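Local atomic coordinates of alanine racemase (Acinetobacter baumannii, PDB entry 4QHR), a protein that belongs to the alanine racemase family of dimeric proteins and joins an N-terminal TIM-type barrel, which carries a lysine-linked pyridoxal phosphate, to a C-terminal domain rich in beta-strands. Residues S27-M32 / D206-G211; A189-S194 / P201-D206; A238-L243 / T312-G317. All coordinates share one frame; numbering follows the deposited sequence.

Interaction 1 of 3, residues S27-M32 / D206-G211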
loop_
_atom_site.group_PDB
_atom_site.type_symbol
_atom_site.label_atom_id
_atom_site.label_comp_id
_atom_site.label_asym_id
_atom_site.label_seq_id
_atom_site.Cartn_x
_atom_site.Cartn_y
_atom_site.Cartn_z
ATOM N N SER A 27 23.285 -24.979 -8.033
ATOM C CA SER A 27 23.278 -24.111 -6.831
ATOM C C SER A 27 22.063 -24.434 -5.985
ATOM O O SER A 27 20.992 -24.773 -6.528
ATOM C CB SER A 27 23.133 -22.689 -7.248
ATOM O OG SER A 27 24.303 -22.211 -7.866
ATOM N N LYS A 28 22.218 -24.288 -4.691
ATOM C CA LYS A 28 21.087 -24.346 -3.777
ATOM C C LYS A 28 20.302 -23.058 -3.922
ATOM O O LYS A 28 20.874 -22.050 -4.306
ATOM C CB LYS A 28 21.581 -24.530 -2.352
ATOM C CG LYS A 28 22.046 -25.955 -2.102
ATOM C CD LYS A 28 22.856 -26.059 -0.828
ATOM C CE LYS A 28 23.158 -27.469 -0.539
ATOM N NZ LYS A 28 23.949 -27.532 0.709
ATOM N N ILE A 29 18.990 -23.117 -3.708
ATOM C CA ILE A 29 18.172 -21.922 -3.873
ATOM C C ILE A 29 17.656 -21.394 -2.533
ATOM O O ILE A 29 16.971 -22.122 -1.796
ATOM C CB ILE A 29 17.020 -22.210 -4.844
ATOM C CG1 ILE A 29 17.583 -22.695 -6.190
ATOM C CG2 ILE A 29 16.079 -21.022 -4.982
ATOM C CD1 ILE A 29 16.519 -23.330 -7.030
ATOM N N VAL A 30 17.976 -20.128 -2.271
ATOM C CA VAL A 30 17.408 -19.343 -1.186
ATOM C C VAL A 30 16.235 -18.534 -1.774
ATOM O O VAL A 30 16.427 -17.504 -2.374
ATOM C CB VAL A 30 18.426 -18.419 -0.539
ATOM C CG1 VAL A 30 17.844 -17.798 0.729
ATOM C CG2 VAL A 30 19.666 -19.159 -0.164
ATOM N N SER A 31 14.993 -19.022 -1.606
ATOM C CA SER A 31 13.841 -18.294 -2.134
ATOM C C SER A 31 13.540 -17.069 -1.202
ATOM O O SER A 31 13.303 -17.219 -0.003
ATOM C CB SER A 31 12.628 -19.214 -2.312
ATOM O OG SER A 31 12.755 -20.045 -3.474
ATOM N N MET A 32 13.589 -15.868 -1.765
ATOM C CA MET A 32 13.379 -14.639 -0.968
ATOM C C MET A 32 11.854 -14.396 -0.830
ATOM O O MET A 32 11.143 -14.177 -1.815
ATOM C CB MET A 32 14.085 -13.447 -1.583
ATOM C CG MET A 32 15.571 -13.635 -1.759
ATOM S SD MET A 32 16.534 -14.130 -0.338
ATOM C CE MET A 32 16.270 -12.634 0.592
ATOM N N ASP A 206 27.508 -21.388 -4.753
ATOM C CA ASP A 206 26.807 -22.404 -3.951
ATOM C C ASP A 206 25.319 -22.109 -3.692
ATOM O O ASP A 206 24.514 -23.032 -3.577
ATOM C CB ASP A 206 27.556 -22.554 -2.647
ATOM C CG ASP A 206 29.034 -22.842 -2.886
ATOM O OD1 ASP A 206 29.345 -24.011 -3.219
ATOM O OD2 ASP A 206 29.847 -21.922 -2.843
ATOM N N TYR A 207 24.967 -20.840 -3.578
ATOM C CA TYR A 207 23.603 -20.401 -3.311
ATOM C C TYR A 207 23.230 -19.207 -4.190
ATOM O O TYR A 207 23.915 -18.221 -4.206
ATOM C CB TYR A 207 23.460 -19.949 -1.859
ATOM C CG TYR A 207 23.606 -21.034 -0.831
ATOM C CD1 TYR A 207 24.867 -21.356 -0.315
ATOM C CD2 TYR A 207 22.517 -21.728 -0.374
ATOM C CE1 TYR A 207 25.021 -22.366 0.630
ATOM C CE2 TYR A 207 22.661 -22.730 0.582
ATOM C CZ TYR A 207 23.919 -23.045 1.058
ATOM O OH TYR A 207 24.075 -24.013 2.011
ATOM N N VAL A 208 22.102 -19.319 -4.892
ATOM C CA VAL A 208 21.467 -18.191 -5.555
ATOM C C VAL A 208 20.243 -17.770 -4.695
ATOM O O VAL A 208 19.664 -18.593 -3.930
ATOM C CB VAL A 208 21.090 -18.555 -7.011
ATOM C CG1 VAL A 208 22.354 -18.869 -7.801
ATOM C CG2 VAL A 208 20.065 -19.672 -7.100
ATOM N N ARG A 209 19.849 -16.520 -4.853
ATOM C CA ARG A 209 18.805 -15.891 -4.058
ATOM C C ARG A 209 17.758 -15.211 -4.931
ATOM O O ARG A 209 17.668 -14.018 -4.922
ATOM C CB ARG A 209 19.400 -14.878 -3.110
ATOM C CG ARG A 209 20.567 -15.431 -2.285
ATOM C CD ARG A 209 20.986 -14.508 -1.159
ATOM N NE ARG A 209 21.297 -13.126 -1.589
ATOM C CZ ARG A 209 22.485 -12.652 -1.945
ATOM N NH1 ARG A 209 23.556 -13.445 -2.006
ATOM N NH2 ARG A 209 22.596 -11.362 -2.297
ATOM N N PRO A 210 16.976 -15.982 -5.675
ATOM C CA PRO A 210 15.918 -15.363 -6.408
ATOM C C PRO A 210 14.808 -14.759 -5.543
ATOM O O PRO A 210 14.317 -15.409 -4.617
ATOM C CB PRO A 210 15.286 -16.511 -7.156
ATOM C CG PRO A 210 15.498 -17.680 -6.212
ATOM C CD PRO A 210 16.885 -17.451 -5.713
ATOM N N GLY A 211 14.394 -13.561 -5.895
ATOM C CA GLY A 211 13.146 -12.989 -5.374
ATOM C C GLY A 211 12.067 -12.727 -6.416
ATOM O O GLY A 211 11.185 -13.576 -6.658
#
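Lys28 and Tyr207 lie side by side, their side chains pointing the same way from paired positions on two parallel strands. The lysine chain is extended beyond CG, and its CD rests 3.6 Å from Tyr207 CE2. A long aliphatic stem suits this place, since it packs beside the ring while carrying its amine outward. Val30 CG2 also comes up to the ring obliquely, 3.8 Å from Tyr207 CD2. On the side of the sheet that carries Ile29 and Val208, Ile29 CG2 reaches on to Pro210 CG at 3.6 Å, the two side chains crossing at about a right angle.

Alternating backbone bonds join the two segments: Lys28 N to Asp206 O, Val208 N to Lys28 O, Val30 N to Val208 O (2.8 Å, 168°) and Met32 N to Pro210 O (3.0 Å, 171°). Pro210 has no N-H to offer Val30 O, which is met instead by Arg209 CA at 3.3 Å in a CA-H...O contact. Here strands 28-32 and 207-208, first and last of the eight parallel strands of a TIM barrel, run together.

Arg209 lies alongside Met32, its CB 4.1 Å from Met32 SD. Farther out, Arg209 NE bonds N1 of the modified residue LLP at position 34, with Ser190 OG and Met158 O holding NH1 and NH2, and Gly211 N bonds the LLP phosphate. Ile29 and Pro210 both pack against Val20 of helix 10-23.

Interaction 2 of 3, residues A189-S194 / P201-D206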
loop_
_atom_site.group_PDB
_atom_site.type_symbol
_atom_site.label_atom_id
_atom_site.label_comp_id
_atom_site.label_asym_id
_atom_site.label_seq_id
_atom_site.Cartn_x
_atom_site.Cartn_y
_atom_site.Cartn_z
ATOM N N ALA A 189 29.876 -19.405 -1.331
ATOM C CA ALA A 189 29.564 -18.090 -1.823
ATOM C C ALA A 189 28.158 -17.974 -2.441
ATOM O O ALA A 189 27.609 -18.936 -2.948
ATOM C CB ALA A 189 30.583 -17.665 -2.826
ATOM N N SER A 190 27.648 -16.740 -2.406
ATOM C CA SER A 190 26.303 -16.411 -2.871
ATOM C C SER A 190 26.252 -14.941 -3.291
ATOM O O SER A 190 26.511 -14.006 -2.476
ATOM C CB SER A 190 25.294 -16.591 -1.749
ATOM O OG SER A 190 23.927 -16.364 -2.196
ATOM N N CYS A 191 25.864 -14.718 -4.548
ATOM C CA CYS A 191 25.642 -13.331 -4.964
ATOM C C CYS A 191 24.537 -13.036 -5.982
ATOM O O CYS A 191 24.262 -11.882 -6.217
ATOM C CB CYS A 191 26.933 -12.739 -5.439
ATOM S SG CYS A 191 27.455 -13.439 -6.997
ATOM N N CYS A 192 23.906 -14.040 -6.572
ATOM C CA CYS A 192 22.894 -13.786 -7.591
ATOM C C CYS A 192 21.475 -13.558 -7.063
ATOM O O CYS A 192 20.856 -14.455 -6.439
ATOM C CB CYS A 192 22.854 -14.925 -8.619
ATOM S SG CYS A 192 24.445 -15.178 -9.466
ATOM N N ASN A 193 20.973 -12.371 -7.343
ATOM C CA ASN A 193 19.528 -12.055 -7.276
ATOM C C ASN A 193 18.891 -12.529 -8.592
ATOM O O ASN A 193 19.563 -13.207 -9.367
ATOM C CB ASN A 193 19.312 -10.576 -6.969
ATOM C CG ASN A 193 19.969 -9.629 -7.995
ATOM O OD1 ASN A 193 20.515 -10.063 -9.014
ATOM N ND2 ASN A 193 19.912 -8.354 -7.718
ATOM N N SER A 194 17.630 -12.192 -8.856
ATOM C CA SER A 194 16.957 -12.662 -10.027
ATOM C C SER A 194 17.694 -12.198 -11.286
ATOM O O SER A 194 17.903 -12.975 -12.197
ATOM C CB SER A 194 15.514 -12.135 -10.083
ATOM O OG SER A 194 14.751 -12.603 -8.979
ATOM N N PRO A 201 25.414 -16.736 -14.935
ATOM C CA PRO A 201 25.443 -18.063 -14.296
ATOM C C PRO A 201 26.817 -18.385 -13.756
ATOM O O PRO A 201 26.908 -19.180 -12.833
ATOM C CB PRO A 201 25.024 -19.045 -15.421
ATOM C CG PRO A 201 25.264 -18.286 -16.682
ATOM C CD PRO A 201 25.045 -16.823 -16.361
ATOM N N GLU A 202 27.871 -17.772 -14.297
ATOM C CA GLU A 202 29.240 -18.009 -13.789
ATOM C C GLU A 202 29.438 -17.546 -12.343
ATOM O O GLU A 202 30.401 -17.956 -11.672
ATOM C CB GLU A 202 30.307 -17.368 -14.702
ATOM C CG GLU A 202 30.339 -15.843 -14.724
ATOM C CD GLU A 202 29.369 -15.181 -15.727
ATOM O OE1 GLU A 202 28.473 -15.833 -16.325
ATOM O OE2 GLU A 202 29.517 -13.963 -15.884
ATOM N N LEU A 203 28.557 -16.678 -11.871
ATOM C CA LEU A 203 28.545 -16.236 -10.452
ATOM C C LEU A 203 27.539 -16.948 -9.541
ATOM O O LEU A 203 27.348 -16.513 -8.400
ATOM C CB LEU A 203 28.322 -14.721 -10.380
ATOM C CG LEU A 203 29.367 -13.870 -11.118
ATOM C CD1 LEU A 203 29.073 -12.410 -10.941
ATOM C CD2 LEU A 203 30.780 -14.092 -10.638
ATOM N N ASN A 204 26.978 -18.062 -9.981
ATOM C CA ASN A 204 26.029 -18.801 -9.164
ATOM C C ASN A 204 26.661 -19.320 -7.887
ATOM O O ASN A 204 26.070 -19.227 -6.818
ATOM C CB ASN A 204 25.442 -20.015 -9.914
ATOM C CG ASN A 204 24.438 -19.659 -10.996
ATOM O OD1 ASN A 204 23.953 -18.520 -11.149
ATOM N ND2 ASN A 204 24.136 -20.611 -11.741
ATOM N N PHE A 205 27.878 -19.869 -8.004
ATOM C CA PHE A 205 28.509 -20.554 -6.843
ATOM C C PHE A 205 27.541 -21.469 -6.087
ATOM O O PHE A 205 26.783 -22.239 -6.719
ATOM C CB PHE A 205 29.213 -19.528 -5.969
ATOM C CG PHE A 205 30.273 -18.765 -6.704
ATOM C CD1 PHE A 205 31.414 -19.440 -7.163
ATOM C CD2 PHE A 205 30.139 -17.409 -6.983
ATOM C CE1 PHE A 205 32.411 -18.776 -7.871
ATOM C CE2 PHE A 205 31.152 -16.735 -7.667
ATOM C CZ PHE A 205 32.274 -17.429 -8.128
ATOM N N ASP A 206 27.508 -21.388 -4.753
ATOM C CA ASP A 206 26.807 -22.404 -3.951
ATOM C C ASP A 206 25.319 -22.109 -3.692
ATOM O O ASP A 206 24.514 -23.032 -3.577
ATOM C CB ASP A 206 27.556 -22.554 -2.647
ATOM C CG ASP A 206 29.034 -22.842 -2.886
ATOM O OD1 ASP A 206 29.345 -24.011 -3.219
ATOM O OD2 ASP A 206 29.847 -21.922 -2.843
HETATM O O HOH W 1 25.327 -16.664 -6.465
#
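Ala189 and Asp206 are joined twice before the two backbones, running 126° apart, diverge. Asp206 N bonds Ala189 O at 3.0 Å, and Ala189 N bonds Asp206 OD2 at 2.9 Å, reaching the oxygen on its anti side and 18° out of the carboxylate plane. With CG beside its own backbone N (chi1 -54°), the aspartate can offer both an N-H and a carboxylate to one residue. Farther along, water 1 bridges the chains: it accepts from Cys191 N at 2.8 Å and donates to Leu203 O and Asn204 O (2.7 Å to the latter), these carbonyls sharing its protons with other acceptors.

The neighbouring sulfurs both settle on Leu203. Cys191 SG is 3.7 Å from Leu203 CB, and Cys192 SG is 3.4 Å from Leu203 O; such small sulfur-bearing side chains can pack on both the CB and the carbonyl of one residue. Phe205 CB touches Ala189 CB at 3.9 Å before its ring turns away to Leu178 and Lys181 of helix 168-184; a methyl is short enough to suit so close an approach of the backbones. Farther along the same segment, Asn193 N-caps helix 194-199 through OD1, and Ser194 OG bonds the phosphate of the modified residue LLP. The contact belongs to the last beta-alpha-beta unit of the TIM barrel, in which strand 188-190 leads through that helix to strand 207-208.

Interaction 3 of 3, residues A238-L243 / T312-G317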
loop_
_atom_site.group_PDB
_atom_site.type_symbol
_atom_site.label_atom_id
_atom_site.label_comp_id
_atom_site.label_asym_id
_atom_site.label_seq_id
_atom_site.Cartn_x
_atom_site.Cartn_y
_atom_site.Cartn_z
ATOM N N ALA A 238 -11.146 -6.413 -9.642
ATOM C CA ALA A 238 -12.293 -5.749 -9.051
ATOM C C ALA A 238 -13.469 -5.848 -10.069
ATOM O O ALA A 238 -13.383 -6.586 -11.037
ATOM C CB ALA A 238 -11.959 -4.301 -8.653
ATOM N N GLU A 239 -14.565 -5.168 -9.829
ATOM C CA GLU A 239 -15.726 -5.239 -10.700
ATOM C C GLU A 239 -16.281 -3.866 -11.013
ATOM O O GLU A 239 -16.087 -2.865 -10.280
ATOM C CB GLU A 239 -16.847 -6.122 -10.062
ATOM C CG GLU A 239 -16.591 -7.618 -10.232
ATOM C CD GLU A 239 -17.683 -8.445 -9.602
ATOM O OE1 GLU A 239 -18.760 -7.862 -9.255
ATOM O OE2 GLU A 239 -17.466 -9.656 -9.456
ATOM N N ILE A 240 -16.971 -3.830 -12.138
ATOM C CA ILE A 240 -17.750 -2.645 -12.517
ATOM C C ILE A 240 -18.968 -2.440 -11.621
ATOM O O ILE A 240 -19.789 -3.317 -11.483
ATOM C CB ILE A 240 -18.145 -2.682 -13.993
ATOM C CG1 ILE A 240 -16.867 -2.487 -14.802
ATOM C CG2 ILE A 240 -19.153 -1.563 -14.274
ATOM C CD1 ILE A 240 -17.007 -2.656 -16.310
ATOM N N ILE A 241 -19.067 -1.259 -11.024
ATOM C CA ILE A 241 -20.139 -0.927 -10.077
ATOM C C ILE A 241 -21.117 0.133 -10.579
ATOM O O ILE A 241 -22.176 0.331 -9.966
ATOM C CB ILE A 241 -19.557 -0.531 -8.699
ATOM C CG1 ILE A 241 -18.650 0.702 -8.758
ATOM C CG2 ILE A 241 -18.764 -1.707 -8.131
ATOM C CD1 ILE A 241 -18.306 1.302 -7.399
ATOM N N ALA A 242 -20.747 0.830 -11.656
ATOM C CA ALA A 242 -21.603 1.837 -12.284
ATOM C C ALA A 242 -21.237 2.067 -13.738
ATOM O O ALA A 242 -20.068 1.970 -14.111
ATOM C CB ALA A 242 -21.542 3.173 -11.539
ATOM N N LEU A 243 -22.258 2.390 -14.546
ATOM C CA LEU A 243 -22.070 2.723 -15.938
ATOM C C LEU A 243 -22.626 4.106 -16.240
ATOM O O LEU A 243 -23.675 4.481 -15.701
ATOM C CB LEU A 243 -22.764 1.681 -16.809
ATOM C CG LEU A 243 -22.051 0.344 -16.696
ATOM C CD1 LEU A 243 -22.910 -0.738 -17.294
ATOM C CD2 LEU A 243 -20.697 0.410 -17.400
ATOM N N THR A 312 -15.755 -1.513 -25.552
ATOM C CA THR A 312 -15.731 -2.810 -24.878
ATOM C C THR A 312 -17.098 -3.148 -24.272
ATOM O O THR A 312 -17.699 -2.339 -23.543
ATOM C CB THR A 312 -14.664 -2.769 -23.749
ATOM O OG1 THR A 312 -13.411 -2.317 -24.297
ATOM C CG2 THR A 312 -14.456 -4.130 -23.074
ATOM N N GLN A 313 -17.578 -4.351 -24.535
ATOM C CA GLN A 313 -18.877 -4.761 -23.998
ATOM C C GLN A 313 -18.758 -5.135 -22.537
ATOM O O GLN A 313 -17.986 -6.033 -22.183
ATOM C CB GLN A 313 -19.454 -5.945 -24.752
ATOM C CG GLN A 313 -20.097 -5.575 -26.071
ATOM C CD GLN A 313 -21.092 -6.614 -26.543
ATOM O OE1 GLN A 313 -21.909 -6.333 -27.429
ATOM N NE2 GLN A 313 -21.045 -7.824 -25.955
ATOM N N VAL A 314 -19.522 -4.436 -21.697
ATOM C CA VAL A 314 -19.452 -4.645 -20.272
ATOM C C VAL A 314 -20.841 -4.574 -19.689
ATOM O O VAL A 314 -21.797 -4.156 -20.362
ATOM C CB VAL A 314 -18.571 -3.594 -19.555
ATOM C CG1 VAL A 314 -17.133 -3.660 -20.062
ATOM C CG2 VAL A 314 -19.165 -2.188 -19.698
ATOM N N LYS A 315 -20.929 -5.014 -18.447
ATOM C CA LYS A 315 -22.111 -4.885 -17.672
ATOM C C LYS A 315 -21.738 -4.569 -16.240
ATOM O O LYS A 315 -20.568 -4.649 -15.853
ATOM C CB LYS A 315 -22.892 -6.193 -17.675
ATOM C CG LYS A 315 -23.561 -6.547 -18.994
ATOM C CD LYS A 315 -24.473 -7.739 -18.788
ATOM C CE LYS A 315 -25.755 -7.512 -18.000
ATOM N NZ LYS A 315 -26.768 -6.809 -18.830
ATOM N N LEU A 316 -22.749 -4.242 -15.447
ATOM C CA LEU A 316 -22.607 -4.172 -13.999
ATOM C C LEU A 316 -22.175 -5.578 -13.544
ATOM O O LEU A 316 -22.734 -6.584 -13.986
ATOM C CB LEU A 316 -23.908 -3.710 -13.317
ATOM C CG LEU A 316 -24.328 -2.256 -13.570
ATOM C CD1 LEU A 316 -25.695 -2.006 -12.964
ATOM C CD2 LEU A 316 -23.319 -1.243 -13.020
ATOM N N GLY A 317 -21.119 -5.641 -12.726
ATOM C CA GLY A 317 -20.565 -6.918 -12.270
ATOM C C GLY A 317 -19.442 -7.458 -13.123
ATOM O O GLY A 317 -18.833 -8.446 -12.736
HETATM O O HOH W 2 -19.564 -10.643 -11.644
#
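Ile240 lays its CD1 against the branch point of Val314, 3.7 Å from Val314 CB, the side chains crossing at about a right angle. An anti chi2 (173°) carries CD1 out to the valine. Leu243 approaches the same residue, its CD2 3.8 Å from Val314 CG2, so a compact branched side chain is gripped by two longer ones. Leu316 slides past Leu243 in the opposite direction and sets CD2 over the peptide link between Ile241 and Ala242, 3.6 Å from Ala242 N.

One backbone bond ties the segments, from Gly317 N to Ile240 O, 3.0 Å long and nearly straight at 169°. Glycine fits at 317 because its positive phi (93°) would press a CB against the preceding carbonyl oxygen. Glu239, its chain extended beyond CG, passes beside Gly317 O; water 2 bonds that oxygen at 2.6 Å and makes a weak bond of 3.2 Å to Glu239 OE2.

On the second subunit, Gln103 packs on Leu316 and Leu133 on Ala242. Beyond Gly317, Thr318 is also joined to Ile240 by a backbone hydrogen bond, and the chain enters strand 319-321, antiparallel to 234-246. In the beta-rich C-terminal domain, this loop lies against a strand that carries a classic beta bulge, Ile241 and Ala242 both facing Ile268 of strand 264-269.

Interactions 1 and 2 are neighbours in the N-terminal barrel, their centres 8 Å apart. They share Asp206, which bonds Lys28 and Ala189 just before strand 207-208 takes its place between strands 28-32 and 188-190, where the eight-stranded barrel closes. Along the chain, the short helical return of interaction 2 falls between the two segments of interaction 1, and both lead toward the modified residue LLP. Interaction 3 comes later in sequence, in the C-terminal domain on the far side of the chain's centre; its centre lies about 43 Å from that of interaction 1, where residues of the second subunit also pack against interaction 3.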